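Local coordinates for protein AP endonuclease, family 2 (Brucella melitensis biovar Abortus, PDB 3NGF) that probably interconverts hydroxypyruvate and tartronate semialdehyde as a manganese-binding TIM-barrel isomerase of the hyi family, at residues G119-R122 / K123-E126; R28-L31 / A32-G36. All coordinates share one frame; numbering follows the deposited sequence.

Contact 1: G119-R122 / K123-E126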
# COMPACT_ATOMS: atom_id res chain seq x y z
N GLY A 119 -2.33 -19.18 -14.74
CA GLY A 119 -3.11 -19.81 -15.82
C GLY A 119 -3.45 -18.89 -16.98
O GLY A 119 -4.03 -19.33 -17.98
N LEU A 120 -3.08 -17.62 -16.88
CA LEU A 120 -3.20 -16.71 -18.01
C LEU A 120 -1.85 -16.58 -18.71
O LEU A 120 -0.80 -16.91 -18.14
CB LEU A 120 -3.70 -15.33 -17.56
CG LEU A 120 -5.08 -15.26 -16.90
CD1 LEU A 120 -5.44 -13.77 -16.62
CD2 LEU A 120 -6.17 -15.93 -17.74
N ASP A 121 -1.88 -16.14 -19.97
CA ASP A 121 -0.65 -15.90 -20.73
C ASP A 121 0.13 -14.71 -20.14
O ASP A 121 -0.40 -13.59 -20.03
CB ASP A 121 -0.98 -15.67 -22.21
CG ASP A 121 0.26 -15.40 -23.04
OD1 ASP A 121 0.99 -16.35 -23.37
OD2 ASP A 121 0.50 -14.22 -23.36
N ARG A 122 1.38 -14.95 -19.74
CA ARG A 122 2.16 -13.95 -19.03
C ARG A 122 2.37 -12.68 -19.85
O ARG A 122 2.23 -11.58 -19.33
CB ARG A 122 3.52 -14.52 -18.59
CG ARG A 122 4.34 -13.57 -17.73
CD ARG A 122 3.66 -13.34 -16.38
NE ARG A 122 4.29 -12.29 -15.59
CZ ARG A 122 3.98 -12.00 -14.33
NH1 ARG A 122 4.62 -11.01 -13.70
NH2 ARG A 122 3.04 -12.70 -13.68
N LYS A 123 2.69 -12.83 -21.13
CA LYS A 123 2.92 -11.69 -21.99
C LYS A 123 1.66 -10.82 -22.12
O LYS A 123 1.76 -9.60 -22.05
CB LYS A 123 3.42 -12.15 -23.38
CG LYS A 123 3.80 -11.01 -24.33
CD LYS A 123 4.18 -11.56 -25.73
CE LYS A 123 4.41 -10.43 -26.75
NZ LYS A 123 3.13 -9.85 -27.30
N ALA A 124 0.50 -11.44 -22.29
CA ALA A 124 -0.77 -10.68 -22.37
C ALA A 124 -1.00 -9.93 -21.07
O ALA A 124 -1.46 -8.77 -21.07
CB ALA A 124 -1.94 -11.61 -22.63
N CYS A 125 -0.69 -10.57 -19.95
CA CYS A 125 -0.89 -9.93 -18.65
C CYS A 125 -0.01 -8.70 -18.45
O CYS A 125 -0.48 -7.65 -17.96
CB CYS A 125 -0.65 -10.91 -17.50
SG CYS A 125 -1.89 -12.23 -17.33
N GLU A 126 1.26 -8.84 -18.80
CA GLU A 126 2.21 -7.74 -18.68
C GLU A 126 1.85 -6.59 -19.61
O GLU A 126 1.96 -5.45 -19.22
CB GLU A 126 3.63 -8.21 -18.95
CG GLU A 126 4.15 -9.18 -17.90
CD GLU A 126 5.57 -9.65 -18.13
OE1 GLU A 126 6.21 -9.19 -19.13
OE2 GLU A 126 6.06 -10.49 -17.33
O HOH W 1 3.59 -15.40 -22.38
O HOH W 2 7.27 -9.44 -14.96

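Contact 2: R28-L31 / A32-G36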
# COMPACT_ATOMS: atom_id res chain seq x y z
N ARG A 28 -12.08 4.05 14.18
CA ARG A 28 -10.63 3.78 14.16
C ARG A 28 -9.79 5.04 13.95
O ARG A 28 -8.65 5.11 14.39
CB ARG A 28 -10.28 2.71 13.11
CG ARG A 28 -11.03 1.40 13.40
CD ARG A 28 -10.70 0.25 12.45
NE ARG A 28 -11.66 -0.82 12.65
CZ ARG A 28 -12.02 -1.71 11.74
NH1 ARG A 28 -11.44 -1.73 10.53
NH2 ARG A 28 -12.93 -2.62 12.06
N PHE A 29 -10.38 6.04 13.28
CA PHE A 29 -9.68 7.29 13.01
C PHE A 29 -9.30 8.01 14.31
O PHE A 29 -8.12 8.36 14.52
CB PHE A 29 -10.51 8.21 12.11
CG PHE A 29 -10.72 7.66 10.71
CD1 PHE A 29 -9.88 8.03 9.68
CD2 PHE A 29 -11.75 6.77 10.45
CE1 PHE A 29 -10.07 7.54 8.40
CE2 PHE A 29 -11.96 6.26 9.18
CZ PHE A 29 -11.10 6.63 8.15
N ARG A 30 -10.27 8.17 15.21
CA ARG A 30 -10.02 8.76 16.53
C ARG A 30 -8.99 7.95 17.33
O ARG A 30 -8.09 8.50 17.97
CB ARG A 30 -11.31 8.84 17.32
CG ARG A 30 -11.12 9.47 18.72
CD ARG A 30 -12.43 9.58 19.50
NE ARG A 30 -13.08 8.28 19.74
CZ ARG A 30 -12.76 7.42 20.71
NH1 ARG A 30 -11.79 7.69 21.59
NH2 ARG A 30 -13.43 6.28 20.82
N LEU A 31 -9.14 6.63 17.34
CA LEU A 31 -8.19 5.81 18.10
C LEU A 31 -6.73 5.93 17.58
O LEU A 31 -5.78 5.98 18.38
CB LEU A 31 -8.65 4.37 18.17
CG LEU A 31 -9.96 4.07 18.89
CD1 LEU A 31 -10.09 2.54 19.02
CD2 LEU A 31 -10.07 4.74 20.26
N ALA A 32 -6.55 6.00 16.26
CA ALA A 32 -5.24 6.17 15.66
C ALA A 32 -4.66 7.52 16.04
O ALA A 32 -3.51 7.60 16.42
CB ALA A 32 -5.33 6.04 14.10
N ALA A 33 -5.47 8.57 15.96
CA ALA A 33 -4.99 9.91 16.33
C ALA A 33 -4.63 10.01 17.83
O ALA A 33 -3.61 10.60 18.19
CB ALA A 33 -6.04 10.97 15.94
N GLU A 34 -5.45 9.40 18.70
CA GLU A 34 -5.18 9.40 20.16
C GLU A 34 -3.92 8.59 20.50
O GLU A 34 -3.27 8.87 21.50
CB GLU A 34 -6.39 8.90 20.95
CG GLU A 34 -7.57 9.90 20.97
CD GLU A 34 -8.80 9.36 21.69
OE1 GLU A 34 -8.75 8.21 22.19
OE2 GLU A 34 -9.82 10.10 21.78
N ALA A 35 -3.58 7.62 19.64
CA ALA A 35 -2.37 6.79 19.83
C ALA A 35 -1.15 7.54 19.28
O ALA A 35 -0.04 7.08 19.44
CB ALA A 35 -2.54 5.40 19.13
N GLY A 36 -1.37 8.70 18.66
CA GLY A 36 -0.29 9.55 18.18
C GLY A 36 0.12 9.36 16.73
O GLY A 36 1.20 9.81 16.34

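Contact 1: G119-R122 / K123-E126
Glu126 OE2 is gripped twice: by Arg122 NE at 3.1 Å, in a salt bridge, and by a water that donates to it and also accepts weakly from Arg122 NH1. The N-H of Arg122 NE points almost straight at the oxygen (163°), which sits at the guanidinium edge, in its plane, and is met on its anti side. The two flat groups stand nearly perpendicular, 86° apart. A bend at chi2 (67°) turns the Arg122 chain across the extended Glu126. Both ends have further partners: Arg122 NH2 bonds Phe161 O, and Glu126 OE1 pairs with Arg174. Just before Arg122, Asp121 is the N-cap of helix 122-140, the helix that follows barrel strand 109-111. With CG anti to its own N, its carboxylate reaches forward, and OD2 accepts from Ala124 N at 3.0 Å, again on the anti side. A second water links Asp121 OD1 to Lys123 N, so one carboxylate oxygen takes an amide directly and the other through a water. The backbone takes over with Cys125 N to Asp121 O, 3.0 Å. The buried Cys125 sets SG 3.6 Å from CB of the exposed Leu120, and also touches Thr117 and Phe161.

Contact 2: R28-L31 / A32-G36
Arg30 and Glu34, one helical turn apart, make a salt bridge on the exposed side of helix 25-34, with Arg30 NH1 3.1 Å from Glu34 OE2. That oxygen takes the hydrogen bond, although Glu34 OE1 lies equally near NH1. OE2 is in the guanidinium plane, at its edge, and the N-H is well aimed (164°), yet the donor arrives from above the carboxylate plane. The two planes are 63° apart. Arg30 leaves the helix fully extended through chi2 and then bends at chi3 (60°), which swings NH1 back over the carboxylate; the aliphatic stem closes in as well, Arg30 CG lying 3.4 Å from Glu34 OE2. Leu31 stays marginal to this pair, its CD2 only loosely near Glu34 OE1 at 4.2 Å.

The opposite character belongs to the buried side. Phe29 turns away from the following turn, setting its ring edge-to-face with Phe25 and packing against Leu16 and against Glu56 and Leu57 of helix 50-59. The small Ala32 is buried too. This helix is the crossover of a beta-alpha-beta unit, linking barrel strands 11-15 and 39-41. Arg28 reaches back toward the loop after the first strand, where NE bonds Val23 O and NH1 bonds Leu16 O.

The helix closes in a Schellman motif: Gly36, at positive phi, bonds through its N to Ala33 O at 3.0 Å. Just before it, the bond from Ala35 N to Leu31 O is weak, and the methyl of Ala35 packs 3.4 Å from that same oxygen. Backbone bonds then tie Gly36 to Asp266.

How the contacts relate
The two contacts sit on opposite sides of the chain's centre, with their own centres about 42 Å apart, and share no helix or strand. Each nevertheless belongs to a helix that follows a barrel strand: contact 1 opens helix 122-140, whereas contact 2 runs through helix 25-34 to its end. Contact 1 is a surface contact, and its helix start is capped by a side chain. Contact 2 is partly buried, and its closing turn relies on backbone bonds and a glycine. An arginine-to-glutamate pair four residues on occurs in both, but in 119-126 it is tied into residues beyond the helix, while in 28-36 it lies on an exposed flank.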